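Probable csgAB operon transcriptional regulatory protein (Salmonella typhimurium, PDB 5XP0) acts as the master regulator of adhesive curli fimbriae expression, driving csgAB transcription and biofilm formation, with this chain forming its receiver-type regulatory domain. Local coordinates at residues B[68-72]-B[73-77]; B[140-143]-B[144-148]. All blocks are in the same frame, centred on the assembly; numbering follows the deposited sequence.

Contact 1: residues B[68-72]-B[73-77]; sequences MEADK and KLIHY
The carboxylate of D71 stands at the start of a helix with L74 N ahead of its OD1 oxygen. On one side of the carboxylate plane lie CB and CG of L74, on the other CB of K73, so aliphatic carbon flanks the acceptor oxygen both ways. D71 is the N-cap: L74 N donates to D71 OD1 at 2.9 Å, nearly along the C-O bond. The torsion that makes this possible sets CG of D71 between its own backbone N and carbonyl carbon (chi1 51°), folding the acid back over the first turn. A second grip comes from the same residue, since I75 N donates to D71 O at 2.9 Å, almost straight at 169°. One residue on, H76 N donates to K72 O at 3.0 Å, continuing the i to i+4 bonding that I75 N began. The cap thus satisfies an N-H that the helix itself cannot, and its negative charge would probably suit the positive end of the helix dipole.

Beside the polar cap, A70 CB meets I75 CG1 at 3.7 Å. These are the N' and N4 positions of a hydrophobic staple, made here with a small alanine. I75 CG1 also sits 3.3 Å from D71 O, while L74 CD1 passes 3.5 Å from E69 O.

All this is the turn from parallel strand 61-66 into helix 72-83, the first half of a beta-alpha-beta crossover leading to strand 90-94. Just upstream, M68 N bonds to D66 OD1, at the strand end where canonical receivers carry the phosphoacceptor aspartate. E69 makes a salt bridge to K25 of the second subunit, and M68 packs on P26 of that subunit, placing the loop at the dimer contact.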
ATOM      1  N   MET B  68       8.236  -3.883   5.175  1.00 31.62           N
ATOM      2  CA  MET B  68       8.895  -2.897   4.321  1.00 44.33           C
ATOM      3  C   MET B  68       8.894  -1.508   4.932  1.00 38.33           C
ATOM      4  O   MET B  68       9.641  -0.647   4.471  1.00 39.91           O
ATOM      5  CB  MET B  68       8.196  -2.807   2.970  1.00 49.14           C
ATOM      6  CG  MET B  68       8.643  -3.782   1.915  1.00 72.37           C
ATOM      7  SD  MET B  68       7.693  -3.490   0.389  1.00 64.67           S
ATOM      8  CE  MET B  68       8.152  -4.970  -0.559  1.00 68.98           C
ATOM      9  N   GLU B  69       8.050  -1.257   5.926  1.00 32.21           N
ATOM     10  CA  GLU B  69       7.991   0.041   6.580  1.00 32.30           C
ATOM     11  C   GLU B  69       8.684   0.024   7.931  1.00 41.40           C
ATOM     12  O   GLU B  69       8.667   1.026   8.640  1.00 40.82           O
ATOM     13  CB  GLU B  69       6.528   0.466   6.754  1.00 36.08           C
ATOM     14  CG  GLU B  69       5.790   0.603   5.439  1.00 47.46           C
ATOM     15  CD  GLU B  69       6.466   1.589   4.513  1.00 61.84           C
ATOM     16  OE1 GLU B  69       6.856   2.673   4.987  1.00 53.45           O
ATOM     17  OE2 GLU B  69       6.671   1.253   3.337  1.00 62.20           O
ATOM     18  N   ALA B  70       9.318  -1.084   8.284  1.00 43.93           N
ATOM     19  CA  ALA B  70       9.900  -1.284   9.605  1.00 37.40           C
ATOM     20  C   ALA B  70      11.411  -1.163   9.501  1.00 38.19           C
ATOM     21  O   ALA B  70      12.004  -1.590   8.512  1.00 51.40           O
ATOM     22  CB  ALA B  70       9.533  -2.648  10.185  1.00 38.78           C
ATOM     23  N   ASP B  71      11.989  -0.445  10.439  1.00 45.84           N
ATOM     24  CA  ASP B  71      13.417  -0.426  10.681  1.00 38.47           C
ATOM     25  C   ASP B  71      13.655  -1.023  12.055  1.00 41.24           C
ATOM     26  O   ASP B  71      12.722  -1.461  12.736  1.00 35.62           O
ATOM     27  CB  ASP B  71      13.946   1.007  10.575  1.00 60.72           C
ATOM     28  CG  ASP B  71      13.145   1.983  11.420  1.00 73.26           C
ATOM     29  OD1 ASP B  71      12.583   1.557  12.446  1.00 76.83           O
ATOM     30  OD2 ASP B  71      13.077   3.173  11.051  1.00 94.00           O
ATOM     31  N   LYS B  72      14.909  -0.995  12.504  1.00 38.07           N
ATOM     32  CA  LYS B  72      15.222  -1.685  13.739  1.00 51.66           C
ATOM     33  C   LYS B  72      14.458  -1.060  14.894  1.00 50.57           C
ATOM     34  O   LYS B  72      14.001  -1.762  15.800  1.00 45.43           O
ATOM     35  CB  LYS B  72      16.734  -1.637  13.999  1.00 59.65           C
ATOM     36  CG  LYS B  72      17.170  -2.271  15.332  1.00 75.02           C
ATOM     37  CD  LYS B  72      18.657  -2.045  15.620  1.00 97.57           C
ATOM     38  CE  LYS B  72      19.160  -2.906  16.776  1.00128.89           C
ATOM     39  NZ  LYS B  72      18.622  -2.479  18.099  1.00119.37           N
ATOM     40  N   LYS B  73      14.295   0.259  14.866  1.00 48.51           N
ATOM     41  CA  LYS B  73      13.605   0.944  15.954  1.00 70.43           C
ATOM     42  C   LYS B  73      12.143   0.510  16.022  1.00 50.91           C
ATOM     43  O   LYS B  73      11.635   0.147  17.086  1.00 44.38           O
ATOM     44  CB  LYS B  73      13.713   2.453  15.735  1.00117.41           C
ATOM     45  CG  LYS B  73      15.103   3.009  15.992  1.00103.91           C
ATOM     46  CD  LYS B  73      15.229   4.464  15.537  1.00104.62           C
ATOM     47  CE  LYS B  73      16.655   4.983  15.689  1.00104.07           C
ATOM     48  NZ  LYS B  73      17.092   5.079  17.104  1.00117.60           N
ATOM     49  N   LEU B  74      11.475   0.483  14.874  1.00 44.32           N
ATOM     50  CA  LEU B  74      10.050   0.175  14.838  1.00 37.50           C
ATOM     51  C   LEU B  74       9.810  -1.304  15.130  1.00 39.08           C
ATOM     52  O   LEU B  74       8.797  -1.674  15.743  1.00 43.32           O
ATOM     53  CB  LEU B  74       9.474   0.577  13.476  1.00 38.21           C
ATOM     54  CG  LEU B  74       9.237   2.083  13.250  1.00 45.16           C
ATOM     55  CD1 LEU B  74       8.700   2.323  11.864  1.00 38.50           C
ATOM     56  CD2 LEU B  74       8.294   2.711  14.278  1.00 61.66           C
ATOM     57  N   ILE B  75      10.715  -2.169  14.678  1.00 39.19           N
ATOM     58  CA  ILE B  75      10.620  -3.584  15.029  1.00 33.09           C
ATOM     59  C   ILE B  75      10.681  -3.724  16.537  1.00 39.86           C
ATOM     60  O   ILE B  75       9.820  -4.347  17.164  1.00 42.51           O
ATOM     61  CB  ILE B  75      11.732  -4.377  14.308  1.00 42.74           C
ATOM     62  CG1 ILE B  75      11.410  -4.490  12.793  1.00 36.35           C
ATOM     63  CG2 ILE B  75      11.955  -5.735  14.958  1.00 40.96           C
ATOM     64  CD1 ILE B  75      12.547  -5.048  11.948  1.00 43.55           C
ATOM     65  N   HIS B  76      11.682  -3.097  17.156  1.00 41.21           N
ATOM     66  CA  HIS B  76      11.771  -3.154  18.603  1.00 51.31           C
ATOM     67  C   HIS B  76      10.526  -2.566  19.258  1.00 38.84           C
ATOM     68  O   HIS B  76      10.034  -3.088  20.268  1.00 41.42           O
ATOM     69  CB  HIS B  76      13.015  -2.414  19.087  1.00 71.79           C
ATOM     70  CG  HIS B  76      13.178  -2.453  20.571  1.00 87.22           C
ATOM     71  ND1 HIS B  76      13.084  -1.324  21.356  1.00 89.15           N
ATOM     72  CD2 HIS B  76      13.384  -3.488  21.419  1.00 90.29           C
ATOM     73  CE1 HIS B  76      13.248  -1.659  22.622  1.00 92.94           C
ATOM     74  NE2 HIS B  76      13.433  -2.966  22.687  1.00 90.15           N
ATOM     75  N   TYR B  77      10.061  -1.428  18.760  1.00 39.70           N
ATOM     76  CA  TYR B  77       8.878  -0.830  19.357  1.00 44.55           C
ATOM     77  C   TYR B  77       7.680  -1.766  19.227  1.00 33.01           C
ATOM     78  O   TYR B  77       7.021  -2.081  20.222  1.00 43.95           O
ATOM     79  CB  TYR B  77       8.559   0.516  18.719  1.00 42.23           C
ATOM     80  CG  TYR B  77       7.252   1.016  19.242  1.00 59.10           C
ATOM     81  CD1 TYR B  77       7.182   1.670  20.459  1.00 78.91           C
ATOM     82  CD2 TYR B  77       6.084   0.792  18.548  1.00 58.75           C
ATOM     83  CE1 TYR B  77       5.992   2.114  20.958  1.00 71.47           C
ATOM     84  CE2 TYR B  77       4.898   1.215  19.033  1.00 40.12           C
ATOM     85  CZ  TYR B  77       4.855   1.882  20.251  1.00 57.57           C
ATOM     86  OH  TYR B  77       3.670   2.322  20.742  1.00 49.53           O
TER

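Contact 2: residues B[140-143]-B[144-148]; sequences QKLA and SYLIT
S144 works in both directions along its helix: its N donates to Q140 O, and its own carbonyl O is gripped twice by T148. T148 N and T148 OG1 each lie 3.1 Å from S144 O and come at it from opposite faces of the carbonyl plane. With T148 already leaving helical geometry, that hydroxyl adds a second hold on the last turn. Upstream the bonding is regular, as in L146 N to L142 O at 2.9 Å.

L142 carries the apolar side. With CG anti to the backbone N (chi1 176°), a bent chi2 of 52° turns CD1 along the helix, to 4.0 Å from L146 CG and 4.3 Å from Y145 CD2. L142 and L146 run at a slant to each other, and the Y145 ring takes the methyl obliquely.

Next door is helix 102-107, where L142 rests on Y102 and I105, and K141 NZ bonds to Y102 OH. Chemically, then, helix 140-147 is two-sided: aliphatic carbon and one lysine bond join it to helix 102-107, while Q140, S144 and I147 remain exposed, and the two bonds from T148 to S144 O close the C-terminal end.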
ATOM      1  N   GLN B 140       7.580 -25.194   5.481  1.00 35.18           N
ATOM      2  CA  GLN B 140       7.905 -26.371   6.274  1.00 37.26           C
ATOM      3  C   GLN B 140       9.219 -26.158   7.019  1.00 45.04           C
ATOM      4  O   GLN B 140       9.340 -26.508   8.196  1.00 37.55           O
ATOM      5  CB  GLN B 140       7.957 -27.619   5.394  1.00 47.02           C
ATOM      6  CG  GLN B 140       6.602 -28.160   4.966  1.00 53.42           C
ATOM      7  CD  GLN B 140       5.857 -28.804   6.112  1.00 60.24           C
ATOM      8  OE1 GLN B 140       6.466 -29.401   6.993  1.00 65.79           O
ATOM      9  NE2 GLN B 140       4.529 -28.694   6.101  1.00 75.71           N
ATOM     10  N   LYS B 141      10.200 -25.530   6.379  1.00 39.29           N
ATOM     11  CA  LYS B 141      11.491 -25.396   7.042  1.00 47.83           C
ATOM     12  C   LYS B 141      11.412 -24.386   8.191  1.00 40.20           C
ATOM     13  O   LYS B 141      11.997 -24.605   9.264  1.00 38.58           O
ATOM     14  CB  LYS B 141      12.553 -24.995   6.012  1.00 52.28           C
ATOM     15  CG  LYS B 141      13.977 -25.259   6.439  1.00 79.04           C
ATOM     16  CD  LYS B 141      14.985 -24.796   5.376  1.00 87.92           C
ATOM     17  CE  LYS B 141      15.337 -23.313   5.483  1.00 93.24           C
ATOM     18  NZ  LYS B 141      14.633 -22.467   4.473  1.00 90.02           N
ATOM     19  N   LEU B 142      10.646 -23.308   8.021  1.00 38.65           N
ATOM     20  CA  LEU B 142      10.568 -22.332   9.101  1.00 34.37           C
ATOM     21  C   LEU B 142       9.747 -22.873  10.268  1.00 38.51           C
ATOM     22  O   LEU B 142      10.140 -22.703  11.433  1.00 32.49           O
ATOM     23  CB  LEU B 142      10.010 -21.009   8.574  1.00 30.67           C
ATOM     24  CG  LEU B 142       9.782 -19.921   9.614  1.00 38.07           C
ATOM     25  CD1 LEU B 142      11.041 -19.710  10.447  1.00 39.56           C
ATOM     26  CD2 LEU B 142       9.359 -18.646   8.896  1.00 37.75           C
ATOM     27  N   ALA B 143       8.615 -23.548   9.978  1.00 33.55           N
ATOM     28  CA  ALA B 143       7.849 -24.195  11.042  1.00 43.86           C
ATOM     29  C   ALA B 143       8.718 -25.140  11.841  1.00 45.89           C
ATOM     30  O   ALA B 143       8.593 -25.214  13.070  1.00 37.20           O
ATOM     31  CB  ALA B 143       6.645 -24.968  10.490  1.00 37.66           C
ATOM     32  N   SER B 144       9.584 -25.902  11.157  1.00 36.57           N
ATOM     33  CA  SER B 144      10.448 -26.838  11.872  1.00 36.31           C
ATOM     34  C   SER B 144      11.439 -26.096  12.756  1.00 38.72           C
ATOM     35  O   SER B 144      11.678 -26.494  13.907  1.00 43.99           O
ATOM     36  CB  SER B 144      11.207 -27.752  10.906  1.00 50.64           C
ATOM     37  OG  SER B 144      12.022 -28.671  11.656  1.00 51.68           O
ATOM     38  N   TYR B 145      12.022 -25.016  12.239  1.00 42.73           N
ATOM     39  CA  TYR B 145      12.898 -24.190  13.061  1.00 42.99           C
ATOM     40  C   TYR B 145      12.172 -23.710  14.302  1.00 39.55           C
ATOM     41  O   TYR B 145      12.697 -23.790  15.415  1.00 43.72           O
ATOM     42  CB  TYR B 145      13.400 -22.988  12.265  1.00 47.42           C
ATOM     43  CG  TYR B 145      14.221 -22.026  13.108  1.00 49.20           C
ATOM     44  CD1 TYR B 145      15.585 -22.237  13.324  1.00 52.21           C
ATOM     45  CD2 TYR B 145      13.627 -20.920  13.702  1.00 49.64           C
ATOM     46  CE1 TYR B 145      16.334 -21.342  14.085  1.00 51.64           C
ATOM     47  CE2 TYR B 145      14.363 -20.021  14.462  1.00 41.40           C
ATOM     48  CZ  TYR B 145      15.710 -20.237  14.653  1.00 49.13           C
ATOM     49  OH  TYR B 145      16.413 -19.347  15.423  1.00 54.85           O
ATOM     50  N   LEU B 146      10.952 -23.215  14.132  1.00 38.58           N
ATOM     51  CA  LEU B 146      10.249 -22.641  15.267  1.00 40.30           C
ATOM     52  C   LEU B 146       9.862 -23.720  16.264  1.00 48.92           C
ATOM     53  O   LEU B 146       9.896 -23.486  17.475  1.00 53.90           O
ATOM     54  CB  LEU B 146       9.018 -21.850  14.809  1.00 40.65           C
ATOM     55  CG  LEU B 146       9.297 -20.569  13.997  1.00 37.80           C
ATOM     56  CD1 LEU B 146       7.995 -19.957  13.472  1.00 46.79           C
ATOM     57  CD2 LEU B 146      10.095 -19.578  14.845  1.00 35.77           C
ATOM     58  N   ILE B 147       9.498 -24.911  15.780  1.00 43.71           N
ATOM     59  CA  ILE B 147       9.019 -25.946  16.694  1.00 42.39           C
ATOM     60  C   ILE B 147      10.156 -26.471  17.553  1.00 60.49           C
ATOM     61  O   ILE B 147       9.957 -26.790  18.732  1.00 66.48           O
ATOM     62  CB  ILE B 147       8.326 -27.081  15.915  1.00 38.55           C
ATOM     63  CG1 ILE B 147       6.977 -26.589  15.430  1.00 43.98           C
ATOM     64  CG2 ILE B 147       8.182 -28.335  16.757  1.00 57.11           C
ATOM     65  CD1 ILE B 147       6.265 -27.484  14.467  1.00 43.91           C
ATOM     66  N   THR B 148      11.301 -26.623  16.966  1.00 54.32           N
ATOM     67  CA  THR B 148      12.379 -27.212  17.646  1.00 72.30           C
ATOM     68  C   THR B 148      13.606 -26.405  18.207  1.00 68.55           C
ATOM     69  O   THR B 148      14.651 -26.872  18.076  1.00 72.55           O
ATOM     70  CB  THR B 148      12.938 -28.334  16.723  1.00 79.50           C
ATOM     71  OG1 THR B 148      13.797 -27.725  15.828  1.00106.30           O
ATOM     72  CG2 THR B 148      11.999 -29.066  15.959  1.00 77.59           C
TER

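How the contacts relate
From the N terminus, the chain first lays down strands 19-24, 45-49 and 61-66, and contact 1 then turns the loop after the last of these into helix 72-83. Strand 90-94, helix 102-107, strand 111-114 and helix 121-132 follow before contact 2 lies within helix 140-147, near the end of the modelled chain. The two are in series, neither enclosing nor crossing the other, with centres about 24 Å apart and nearest atoms about 14 Å apart. Contact 1 joins the parallel sheet to helix 72-83 through a loop that touches the second subunit. Contact 2 shapes the terminal helix against helix 102-107. Past this chain's end the full-length protein probably continues into its LuxR-type DNA-binding domain.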